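Local coordinates for protein epidermin leader peptide processing serine protease EpiP (Staphylococcus aureus subsp. aureus, PDB 3QFH) that probably cleaves the leader peptide from the precursor of the lantibiotic epidermin, as a subtilisin-like serine endopeptidase, at residues I126-T131 with T179-Q184; N142-D147 with H169-R174. All coordinates share one frame; numbering follows the deposited sequence. Where two conformers were deposited one is given.

Overall arrangement
Both contacts lie in the subtilisin-like domain, built round a parallel sheet, and their centres are about 10 Å apart. Along the chain contact 2 is nested inside contact 1: strand 126-130 comes first, then the loops 142-147 and 169-174 on the two flanks of the short strand 149-150, and finally helix 177-186. Contact 1 is buried, about 9 Å from the centre of the chain, whereas contact 2 sits farther out, at about 17 Å, and is partly buried. Asp-173 joins them, its carboxylate probably hydrogen-bonded to the hydroxyls of Thr-131 and Thr-179. Loop 169-174 is thereby tied to the strand end and helix that carry Asp-130 and His-177, probably two members of the catalytic triad.

Contact 1: I126-T131 with T179-Q184; sequences IAIIDT and TMVSGQ
Ile-128 meets Val-181 and Ser-182 where strand 126-130 of the central parallel sheet packs against helix 177-186, nearly antiparallel to it; the two short axes stand 9.3 Å apart at an angle of 158°. The two branches of Ile-128 divide the work. Its CG2 lies 3.6 Å from Val-181 CG1, the two side chains sliding past each other in opposite directions. The longer branch, with CG1 beside the backbone N (chi1 -55°) and the chain then extended, carries Ile-128 CD1 to 3.6 Å from Ser-182 OG. That hydroxyl has its polar partner within its own helix, the carbonyl oxygen of Gly-178, so its meeting with the methyl is plain van der Waals contact.

Asp-130, two residues on, turns to the same helix. Its OD2 stands 3.6 Å from Val-181 CG2, a van der Waals contact with the methyl, while OD1 is gripped twice: by ND1 of His-177 and, through its anti lone pair, by the backbone N of Thr-131 at 2.8 Å. Thr-131 OG1 is in turn hydrogen-bonded to Gly-178 N and Asp-173.

Asp-130, His-177 and Ser-383 have a geometry consistent with the Asp-His-Ser triad of subtilases. Between the two segments the contact is van der Waals, while polar bonds from His-177 and Gly-178 join the helix start to the strand end; the bond from Thr-131 N helps to orient the carboxylate, which probably positions the histidine.

Contact 2: N142-D147 with H169-R174; sequences NNFSTD and HDVNDR
Two turns, an ST turn at Ser-145 and an Asx turn at Asp-170, frame a small apolar contact at the margin of the subtilase domain, between Phe-144 and Val-171. The phenyl ring offers its edge: Val-171 CG2 lies near the ring plane, 3.8 Å from Phe-144 CZ and 4.0 Å from Phe-144 CE2, and the two side chains approach from opposite directions. With CG of Phe-144 anti to the backbone N (chi1 180°), the ring extends toward the 169-174 loop. Val-133 and Lys-135 also touch this ring. Farther along, Thr-146 O and His-169 ND1 come only within 4.2 Å, a loose approach oblique to the imidazole.

Polar bonds shape each loop from within. Ser-145 OG accepts from Asp-147 N, closing the ST turn. Asp-170 OD1 takes the backbone N of Asn-172 nearly along its C-O axis, at 3.2 Å, and a second bond from Arg-174 NH2. The guanidinium grips the carboxylate end-on, Arg-174 NH1 reaching Asp-170 OD2 at 2.8 Å; both oxygens lie near the guanidinium plane, yet both nitrogens stand well out of the carboxylate plane. Arg-174 NH2 also reaches Asn-172 O, at 2.8 Å.

Each loop has internal bonds besides those to its surroundings, and the side-chain contact between the loops is apolar. The salt bridge and Asx turn help to hold the backbone on both sides of Val-171, whose methyl meets the ring.

Contact 1: I126-T131 with T179-Q184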
loop_
_atom_site.group_PDB
_atom_site.type_symbol
_atom_site.label_atom_id
_atom_site.label_comp_id
_atom_site.label_asym_id
_atom_site.label_seq_id
_atom_site.Cartn_x
_atom_site.Cartn_y
_atom_site.Cartn_z
ATOM N N ILE A 126 -1.837 3.682 -12.231
ATOM C CA ILE A 126 -1.768 3.053 -10.944
ATOM C C ILE A 126 -0.625 3.722 -10.145
ATOM O O ILE A 126 0.507 3.795 -10.614
ATOM C CB ILE A 126 -1.501 1.552 -11.069
ATOM C CG1 ILE A 126 -2.544 0.890 -11.976
ATOM C CG2 ILE A 126 -1.490 0.886 -9.689
ATOM C CD1 ILE A 126 -2.202 -0.515 -12.332
ATOM N N ALA A 127 -0.943 4.228 -8.963
ATOM C CA ALA A 127 0.054 4.824 -8.112
ATOM C C ALA A 127 0.473 3.759 -7.142
ATOM O O ALA A 127 -0.359 2.968 -6.646
ATOM C CB ALA A 127 -0.494 6.044 -7.374
ATOM N N ILE A 128 1.765 3.677 -6.912
ATOM C CA ILE A 128 2.311 2.710 -5.957
ATOM C C ILE A 128 3.085 3.518 -4.944
ATOM O O ILE A 128 3.975 4.279 -5.297
ATOM C CB ILE A 128 3.226 1.658 -6.645
ATOM C CG1 ILE A 128 2.465 0.953 -7.782
ATOM C CG2 ILE A 128 3.726 0.605 -5.626
ATOM C CD1 ILE A 128 3.351 0.071 -8.657
ATOM N N ILE A 129 2.735 3.362 -3.678
ATOM C CA ILE A 129 3.416 4.049 -2.605
ATOM C C ILE A 129 4.312 2.992 -1.962
ATOM O O ILE A 129 3.823 2.077 -1.338
ATOM C CB ILE A 129 2.405 4.654 -1.633
ATOM C CG1 ILE A 129 1.529 5.652 -2.401
ATOM C CG2 ILE A 129 3.119 5.313 -0.454
ATOM C CD1 ILE A 129 0.399 6.225 -1.599
ATOM N N ASP A 130 5.625 3.099 -2.152
ATOM C CA ASP A 130 6.515 2.049 -1.662
ATOM C C ASP A 130 7.974 2.534 -1.562
ATOM O O ASP A 130 8.230 3.753 -1.406
ATOM C CB ASP A 130 6.371 0.821 -2.587
ATOM C CG ASP A 130 6.473 -0.502 -1.833
ATOM O OD1 ASP A 130 7.560 -0.841 -1.298
ATOM O OD2 ASP A 130 5.447 -1.211 -1.793
ATOM N N THR A 131 8.926 1.613 -1.681
ATOM C CA THR A 131 10.332 1.951 -1.467
ATOM C C THR A 131 11.037 2.613 -2.660
ATOM O O THR A 131 12.152 3.092 -2.523
ATOM C CB THR A 131 11.150 0.707 -0.982
ATOM O OG1 THR A 131 11.251 -0.260 -2.016
ATOM C CG2 THR A 131 10.495 0.040 0.244
ATOM N N THR A 179 10.185 -2.416 -6.255
ATOM C CA THR A 179 10.393 -3.048 -7.551
ATOM C C THR A 179 9.592 -4.346 -7.681
ATOM O O THR A 179 9.061 -4.652 -8.747
ATOM C CB THR A 179 11.886 -3.281 -7.818
ATOM O OG1 THR A 179 12.548 -1.999 -7.828
ATOM C CG2 THR A 179 12.078 -3.975 -9.155
ATOM N N MET A 180 9.488 -5.097 -6.587
ATOM C CA MET A 180 8.754 -6.363 -6.588
ATOM C C MET A 180 7.261 -6.115 -6.754
ATOM O O MET A 180 6.567 -6.837 -7.466
ATOM C CB MET A 180 9.002 -7.112 -5.280
ATOM C CG MET A 180 10.463 -7.438 -5.003
ATOM S SD MET A 180 10.644 -8.280 -3.438
ATOM C CE MET A 180 12.387 -8.086 -3.059
ATOM N N VAL A 181 6.779 -5.075 -6.080
ATOM C CA VAL A 181 5.393 -4.705 -6.137
ATOM C C VAL A 181 5.036 -4.217 -7.535
ATOM O O VAL A 181 4.014 -4.597 -8.077
ATOM C CB VAL A 181 5.043 -3.625 -5.054
ATOM C CG1 VAL A 181 3.676 -3.017 -5.319
ATOM C CG2 VAL A 181 5.102 -4.242 -3.630
ATOM N N SER A 182 5.878 -3.376 -8.112
ATOM C CA SER A 182 5.619 -2.818 -9.441
ATOM C C SER A 182 5.500 -3.877 -10.509
ATOM O O SER A 182 4.745 -3.715 -11.481
ATOM C CB SER A 182 6.725 -1.848 -9.813
ATOM O OG SER A 182 6.791 -0.822 -8.850
ATOM N N GLY A 183 6.267 -4.950 -10.358
ATOM C CA GLY A 183 6.201 -6.049 -11.303
ATOM C C GLY A 183 4.843 -6.727 -11.315
ATOM O O GLY A 183 4.348 -7.123 -12.392
ATOM N N GLN A 184 4.212 -6.832 -10.140
ATOM C CA GLN A 184 2.907 -7.471 -10.031
ATOM C C GLN A 184 1.797 -6.684 -10.727
ATOM O O GLN A 184 0.860 -7.277 -11.246
ATOM C CB GLN A 184 2.532 -7.742 -8.575
ATOM C CG GLN A 184 3.453 -8.804 -7.891
ATOM C CD GLN A 184 3.415 -10.149 -8.606
ATOM O OE1 GLN A 184 2.461 -10.900 -8.486
ATOM N NE2 GLN A 184 4.462 -10.451 -9.335
#

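Contact 2: N142-D147 with H169-R174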
loop_
_atom_site.group_PDB
_atom_site.type_symbol
_atom_site.label_atom_id
_atom_site.label_comp_id
_atom_site.label_asym_id
_atom_site.label_seq_id
_atom_site.Cartn_x
_atom_site.Cartn_y
_atom_site.Cartn_z
ATOM N N ASN A 142 8.881 0.454 -19.862
ATOM C CA ASN A 142 7.880 1.043 -20.741
ATOM C C ASN A 142 6.657 1.580 -19.987
ATOM O O ASN A 142 6.018 2.533 -20.436
ATOM C CB ASN A 142 7.444 0.066 -21.832
ATOM C CG ASN A 142 6.658 0.759 -22.939
ATOM O OD1 ASN A 142 5.546 0.358 -23.282
ATOM N ND2 ASN A 142 7.208 1.856 -23.447
ATOM N N ASN A 143 6.346 0.988 -18.835
ATOM C CA ASN A 143 5.184 1.398 -18.048
ATOM C C ASN A 143 5.477 2.456 -16.980
ATOM O O ASN A 143 4.562 3.097 -16.454
ATOM C CB ASN A 143 4.493 0.147 -17.479
ATOM C CG ASN A 143 3.809 -0.683 -18.588
ATOM O OD1 ASN A 143 3.550 -0.167 -19.693
ATOM N ND2 ASN A 143 3.483 -1.938 -18.294
ATOM N N PHE A 144 6.756 2.657 -16.690
ATOM C CA PHE A 144 7.181 3.634 -15.717
ATOM C C PHE A 144 6.803 5.046 -16.144
ATOM O O PHE A 144 7.138 5.462 -17.231
ATOM C CB PHE A 144 8.701 3.591 -15.545
ATOM C CG PHE A 144 9.207 4.584 -14.543
ATOM C CD1 PHE A 144 9.853 5.732 -14.953
ATOM C CD2 PHE A 144 8.960 4.391 -13.181
ATOM C CE1 PHE A 144 10.293 6.657 -14.024
ATOM C CE2 PHE A 144 9.378 5.306 -12.251
ATOM C CZ PHE A 144 10.057 6.449 -12.677
ATOM N N SER A 145 6.127 5.781 -15.280
ATOM C CA SER A 145 5.780 7.169 -15.587
ATOM C C SER A 145 6.788 8.131 -14.954
ATOM O O SER A 145 7.145 7.988 -13.772
ATOM C CB SER A 145 4.377 7.507 -15.081
ATOM O OG SER A 145 4.156 8.911 -15.124
ATOM N N THR A 146 7.221 9.125 -15.725
ATOM C CA THR A 146 8.136 10.135 -15.210
ATOM C C THR A 146 7.463 11.101 -14.221
ATOM O O THR A 146 8.111 11.979 -13.689
ATOM C CB THR A 146 8.822 10.920 -16.325
ATOM O OG1 THR A 146 7.836 11.567 -17.134
ATOM C CG2 THR A 146 9.694 9.973 -17.181
ATOM N N ASP A 147 6.167 10.936 -13.975
ATOM C CA ASP A 147 5.471 11.742 -12.973
ATOM C C ASP A 147 5.703 11.151 -11.578
ATOM O O ASP A 147 5.211 11.669 -10.584
ATOM C CB ASP A 147 3.974 11.820 -13.286
ATOM C CG ASP A 147 3.691 12.578 -14.570
ATOM O OD1 ASP A 147 4.533 13.424 -14.962
ATOM O OD2 ASP A 147 2.627 12.342 -15.189
ATOM N N HIS A 169 12.369 14.039 -8.041
ATOM C CA HIS A 169 12.278 12.968 -9.029
ATOM C C HIS A 169 13.093 11.713 -8.703
ATOM O O HIS A 169 13.054 10.756 -9.464
ATOM C CB HIS A 169 12.682 13.478 -10.414
ATOM C CG HIS A 169 11.811 14.576 -10.931
ATOM N ND1 HIS A 169 10.467 14.401 -11.183
ATOM C CD2 HIS A 169 12.098 15.849 -11.288
ATOM C CE1 HIS A 169 9.959 15.529 -11.646
ATOM N NE2 HIS A 169 10.928 16.423 -11.720
ATOM N N ASP A 170 13.827 11.701 -7.598
ATOM C CA ASP A 170 14.649 10.530 -7.254
ATOM C C ASP A 170 13.798 9.434 -6.643
ATOM O O ASP A 170 13.548 9.433 -5.426
ATOM C CB ASP A 170 15.777 10.902 -6.279
ATOM C CG ASP A 170 16.654 9.700 -5.889
ATOM O OD1 ASP A 170 16.366 8.551 -6.300
ATOM O OD2 ASP A 170 17.647 9.894 -5.158
ATOM N N VAL A 171 13.344 8.502 -7.472
ATOM C CA VAL A 171 12.547 7.391 -6.956
ATOM C C VAL A 171 13.264 6.056 -7.064
ATOM O O VAL A 171 12.611 5.018 -7.034
ATOM C CB VAL A 171 11.145 7.295 -7.584
ATOM C CG1 VAL A 171 10.330 8.568 -7.248
ATOM C CG2 VAL A 171 11.207 7.033 -9.085
ATOM N N ASN A 172 14.591 6.083 -7.198
ATOM C CA ASN A 172 15.371 4.844 -7.241
ATOM C C ASN A 172 15.085 4.027 -5.981
ATOM O O ASN A 172 14.939 4.589 -4.891
ATOM C CB ASN A 172 16.875 5.124 -7.354
ATOM C CG ASN A 172 17.284 5.613 -8.736
ATOM O OD1 ASN A 172 16.444 5.823 -9.612
ATOM N ND2 ASN A 172 18.588 5.794 -8.937
ATOM N N ASP A 173 14.993 2.712 -6.141
ATOM C CA ASP A 173 14.714 1.806 -5.036
ATOM C C ASP A 173 16.017 1.425 -4.343
ATOM O O ASP A 173 16.915 0.894 -4.981
ATOM C CB ASP A 173 14.063 0.556 -5.622
ATOM C CG ASP A 173 13.441 -0.354 -4.583
ATOM O OD1 ASP A 173 13.485 -0.060 -3.381
ATOM O OD2 ASP A 173 12.889 -1.389 -4.990
ATOM N N ARG A 174 16.117 1.698 -3.051
ATOM C CA ARG A 174 17.284 1.301 -2.273
ATOM C C ARG A 174 17.064 -0.060 -1.633
ATOM O O ARG A 174 17.998 -0.829 -1.494
ATOM C CB ARG A 174 17.587 2.293 -1.143
ATOM C CG ARG A 174 18.289 3.600 -1.519
ATOM C CD ARG A 174 17.418 4.540 -2.331
ATOM N NE ARG A 174 17.936 5.904 -2.317
ATOM C CZ ARG A 174 17.585 6.869 -3.170
ATOM N NH1 ARG A 174 18.127 8.072 -3.049
ATOM N NH2 ARG A 174 16.733 6.637 -4.164
#